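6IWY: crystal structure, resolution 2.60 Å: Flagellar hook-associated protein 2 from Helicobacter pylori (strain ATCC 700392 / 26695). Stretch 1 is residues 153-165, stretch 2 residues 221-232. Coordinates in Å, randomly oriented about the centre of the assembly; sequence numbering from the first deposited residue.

Stretch 1 (153-165) VSLNLKGADGNMH
Stretch 2 221-232: IINDRRGGNIEV

Two strands that meet edge to edge must mesh in shape as well as in hydrogen bonding, as this flagellar hook-associated protein illustrates. Strand 154-158 runs antiparallel to strand 230-232, at 172° and 4.7 Å between axes. Asn156 faces Glu231 (CA to CA, 4.8 Å) as the hydrogen-bonded pair, with Asn156 N to Glu231 O at 2.7 Å and Glu231 N to Asn156 O at 2.9 Å; Leu155 lies beside Val232. On the face carrying Leu155, Leu157, Ile230 and Val232, the leucine ends reach across: Leu155 (chi1 -95°, chi2 t) brings CD2 to 3.2 Å from Ile222 CD1, a very tight fit, and to 4.2 Å from Val232 CG2, while Leu157 (chi1 m, chi2 147°) sets CD2 3.8 Å from Ile230 CG1. Ile222 is m, t.

At Lys158, bulk meets absence. An ideal CB on Gly228 (phi/psi -66/158) would lie 2.9 Å from Lys158 CB, a clash; without one, Lys158 CB settles into the hollow over Gly228, 4.4 Å from Gly228 CA. Met164, m at all three chi angles, curls its CE to 3.3 Å from Asn229 O.

A type I turn, Asp224 to Gly227, presents Arg226. Its NH1 and NH2 both donate to Lys158 O at 2.8 Å, and Lys158 CE covers one guanidinium face. Asp224 OD2 anchors Arg226 NH1 by a 2.9 Å salt bridge. Gly159 to Gly162 forms another type I turn.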

# COMPACT_ATOMS: atom_id res chain seq x y z
N VAL A 153 4.55 -19.67 13.85
CA VAL A 153 4.36 -18.47 13.07
C VAL A 153 4.34 -18.89 11.62
O VAL A 153 5.23 -19.60 11.18
CB VAL A 153 5.51 -17.45 13.28
CG1 VAL A 153 5.56 -16.40 12.11
CG2 VAL A 153 5.37 -16.74 14.63
N SER A 154 3.34 -18.43 10.86
CA SER A 154 3.34 -18.60 9.40
C SER A 154 2.75 -17.37 8.72
O SER A 154 1.90 -16.70 9.28
CB SER A 154 2.57 -19.83 8.97
OG SER A 154 1.19 -19.58 8.97
N LEU A 155 3.26 -17.11 7.52
CA LEU A 155 2.86 -15.98 6.69
C LEU A 155 1.88 -16.49 5.65
O LEU A 155 2.23 -17.38 4.85
CB LEU A 155 4.07 -15.44 5.93
CG LEU A 155 4.83 -14.28 6.52
CD1 LEU A 155 6.08 -14.09 5.74
CD2 LEU A 155 3.92 -13.05 6.41
N ASN A 156 0.68 -15.91 5.63
CA ASN A 156 -0.31 -16.20 4.61
C ASN A 156 -0.38 -15.07 3.61
O ASN A 156 -0.82 -13.96 3.95
CB ASN A 156 -1.66 -16.38 5.23
CG ASN A 156 -2.25 -17.69 4.90
OD1 ASN A 156 -1.92 -18.70 5.56
ND2 ASN A 156 -3.11 -17.72 3.89
N LEU A 157 0.05 -15.36 2.38
CA LEU A 157 0.11 -14.40 1.30
C LEU A 157 -0.53 -15.02 0.08
O LEU A 157 -0.64 -16.26 -0.00
CB LEU A 157 1.55 -14.10 0.96
CG LEU A 157 2.33 -13.32 2.02
CD1 LEU A 157 3.81 -13.74 2.03
CD2 LEU A 157 2.20 -11.87 1.70
N LYS A 158 -0.91 -14.15 -0.86
CA LYS A 158 -1.43 -14.56 -2.15
C LYS A 158 -0.27 -14.94 -3.06
O LYS A 158 0.66 -14.19 -3.22
CB LYS A 158 -2.22 -13.43 -2.80
CG LYS A 158 -3.05 -13.90 -3.95
CD LYS A 158 -3.95 -12.82 -4.51
CE LYS A 158 -3.22 -11.83 -5.44
NZ LYS A 158 -4.13 -11.42 -6.54
N GLY A 159 -0.33 -16.11 -3.66
CA GLY A 159 0.76 -16.62 -4.50
C GLY A 159 0.67 -16.28 -5.99
O GLY A 159 -0.31 -15.74 -6.48
N ALA A 160 1.72 -16.65 -6.69
CA ALA A 160 1.79 -16.52 -8.14
C ALA A 160 0.55 -17.10 -8.87
O ALA A 160 0.21 -16.64 -9.95
CB ALA A 160 3.04 -17.19 -8.62
N ASP A 161 -0.11 -18.08 -8.27
CA ASP A 161 -1.27 -18.74 -8.85
C ASP A 161 -2.62 -18.09 -8.49
O ASP A 161 -3.66 -18.61 -8.87
CB ASP A 161 -1.31 -20.21 -8.40
CG ASP A 161 -1.53 -20.36 -6.90
OD1 ASP A 161 -1.54 -19.35 -6.17
OD2 ASP A 161 -1.69 -21.51 -6.43
N GLY A 162 -2.59 -16.99 -7.73
CA GLY A 162 -3.81 -16.31 -7.26
C GLY A 162 -4.50 -16.90 -6.02
O GLY A 162 -5.54 -16.41 -5.60
N ASN A 163 -3.92 -17.95 -5.43
CA ASN A 163 -4.48 -18.59 -4.24
C ASN A 163 -3.68 -18.21 -3.02
O ASN A 163 -2.46 -18.05 -3.14
CB ASN A 163 -4.42 -20.10 -4.38
CG ASN A 163 -5.16 -20.60 -5.61
OD1 ASN A 163 -6.39 -20.54 -5.67
ND2 ASN A 163 -4.41 -21.11 -6.58
N MET A 164 -4.33 -18.09 -1.85
CA MET A 164 -3.60 -17.91 -0.59
C MET A 164 -2.83 -19.21 -0.24
O MET A 164 -3.32 -20.33 -0.41
CB MET A 164 -4.52 -17.51 0.58
CG MET A 164 -5.25 -16.17 0.46
SD MET A 164 -4.20 -14.68 0.38
CE MET A 164 -3.40 -14.71 1.99
N HIS A 165 -1.60 -19.03 0.23
CA HIS A 165 -0.74 -20.15 0.71
C HIS A 165 -0.01 -19.76 1.98
O HIS A 165 0.22 -18.60 2.23
CB HIS A 165 0.32 -20.51 -0.32
CG HIS A 165 -0.25 -21.00 -1.61
ND1 HIS A 165 -0.58 -22.33 -1.81
CD2 HIS A 165 -0.58 -20.35 -2.74
CE1 HIS A 165 -1.08 -22.46 -3.02
NE2 HIS A 165 -1.08 -21.28 -3.61
N ILE A 221 7.92 -4.40 8.10
CA ILE A 221 6.71 -4.18 7.34
C ILE A 221 6.68 -5.14 6.16
O ILE A 221 7.60 -5.16 5.35
CB ILE A 221 6.59 -2.69 6.91
CG1 ILE A 221 5.24 -2.44 6.22
CG2 ILE A 221 7.72 -2.34 5.99
CD1 ILE A 221 4.76 -1.04 6.26
N ILE A 222 5.67 -5.99 6.09
CA ILE A 222 5.47 -6.86 4.92
C ILE A 222 4.59 -6.02 3.99
O ILE A 222 3.62 -5.42 4.44
CB ILE A 222 4.76 -8.20 5.31
CG1 ILE A 222 5.44 -8.80 6.55
CG2 ILE A 222 4.82 -9.23 4.16
CD1 ILE A 222 4.73 -10.04 7.17
N ASN A 223 4.97 -5.89 2.73
CA ASN A 223 4.16 -5.16 1.75
C ASN A 223 3.99 -6.04 0.55
O ASN A 223 4.95 -6.72 0.14
CB ASN A 223 4.80 -3.83 1.33
CG ASN A 223 4.09 -3.16 0.13
OD1 ASN A 223 4.75 -2.77 -0.82
ND2 ASN A 223 2.77 -3.03 0.17
N ASP A 224 2.76 -6.07 0.04
CA ASP A 224 2.41 -6.71 -1.22
C ASP A 224 1.81 -5.67 -2.16
O ASP A 224 0.70 -5.18 -1.92
CB ASP A 224 1.41 -7.83 -0.98
CG ASP A 224 1.04 -8.58 -2.27
OD1 ASP A 224 1.74 -8.44 -3.32
OD2 ASP A 224 0.02 -9.33 -2.23
N ARG A 225 2.53 -5.32 -3.22
CA ARG A 225 2.07 -4.31 -4.13
C ARG A 225 0.87 -4.76 -4.91
O ARG A 225 0.12 -3.91 -5.39
CB ARG A 225 3.13 -3.93 -5.13
CG ARG A 225 4.41 -3.35 -4.61
CD ARG A 225 5.45 -3.18 -5.79
NE ARG A 225 6.80 -3.04 -5.23
CZ ARG A 225 7.38 -1.87 -4.89
NH1 ARG A 225 6.76 -0.70 -5.10
NH2 ARG A 225 8.60 -1.88 -4.33
N ARG A 226 0.66 -6.07 -5.07
CA ARG A 226 -0.56 -6.50 -5.78
C ARG A 226 -1.82 -6.33 -4.93
O ARG A 226 -2.93 -6.41 -5.45
CB ARG A 226 -0.52 -7.92 -6.32
CG ARG A 226 0.80 -8.44 -6.86
CD ARG A 226 1.36 -9.35 -5.78
NE ARG A 226 1.15 -10.73 -6.12
CZ ARG A 226 0.93 -11.72 -5.26
NH1 ARG A 226 0.84 -11.52 -3.95
NH2 ARG A 226 0.76 -12.95 -5.76
N GLY A 227 -1.65 -6.10 -3.63
CA GLY A 227 -2.77 -5.84 -2.76
C GLY A 227 -3.43 -7.04 -2.11
O GLY A 227 -4.40 -6.88 -1.43
N GLY A 228 -2.90 -8.24 -2.29
CA GLY A 228 -3.56 -9.42 -1.73
C GLY A 228 -3.57 -9.45 -0.20
O GLY A 228 -2.76 -8.82 0.44
N ASN A 229 -4.50 -10.21 0.36
CA ASN A 229 -4.53 -10.50 1.77
C ASN A 229 -3.17 -10.89 2.29
O ASN A 229 -2.43 -11.60 1.62
CB ASN A 229 -5.50 -11.63 2.03
CG ASN A 229 -6.94 -11.22 1.79
OD1 ASN A 229 -7.24 -10.08 1.47
ND2 ASN A 229 -7.85 -12.16 1.96
N ILE A 230 -2.82 -10.34 3.45
CA ILE A 230 -1.67 -10.77 4.23
C ILE A 230 -2.14 -11.15 5.66
O ILE A 230 -2.92 -10.41 6.27
CB ILE A 230 -0.63 -9.65 4.39
CG1 ILE A 230 -0.16 -9.14 3.03
CG2 ILE A 230 0.60 -10.16 5.19
CD1 ILE A 230 0.69 -7.85 3.20
N GLU A 231 -1.65 -12.30 6.16
CA GLU A 231 -1.90 -12.76 7.53
C GLU A 231 -0.64 -13.31 8.16
O GLU A 231 0.13 -14.01 7.51
CB GLU A 231 -2.94 -13.87 7.57
CG GLU A 231 -4.22 -13.55 6.82
CD GLU A 231 -5.31 -14.66 6.92
OE1 GLU A 231 -6.47 -14.39 6.48
OE2 GLU A 231 -5.00 -15.80 7.41
N VAL A 232 -0.44 -13.00 9.43
CA VAL A 232 0.61 -13.59 10.22
C VAL A 232 -0.10 -14.42 11.26
O VAL A 232 -0.76 -13.90 12.14
CB VAL A 232 1.45 -12.52 10.91
CG1 VAL A 232 2.59 -13.15 11.77
CG2 VAL A 232 1.99 -11.55 9.86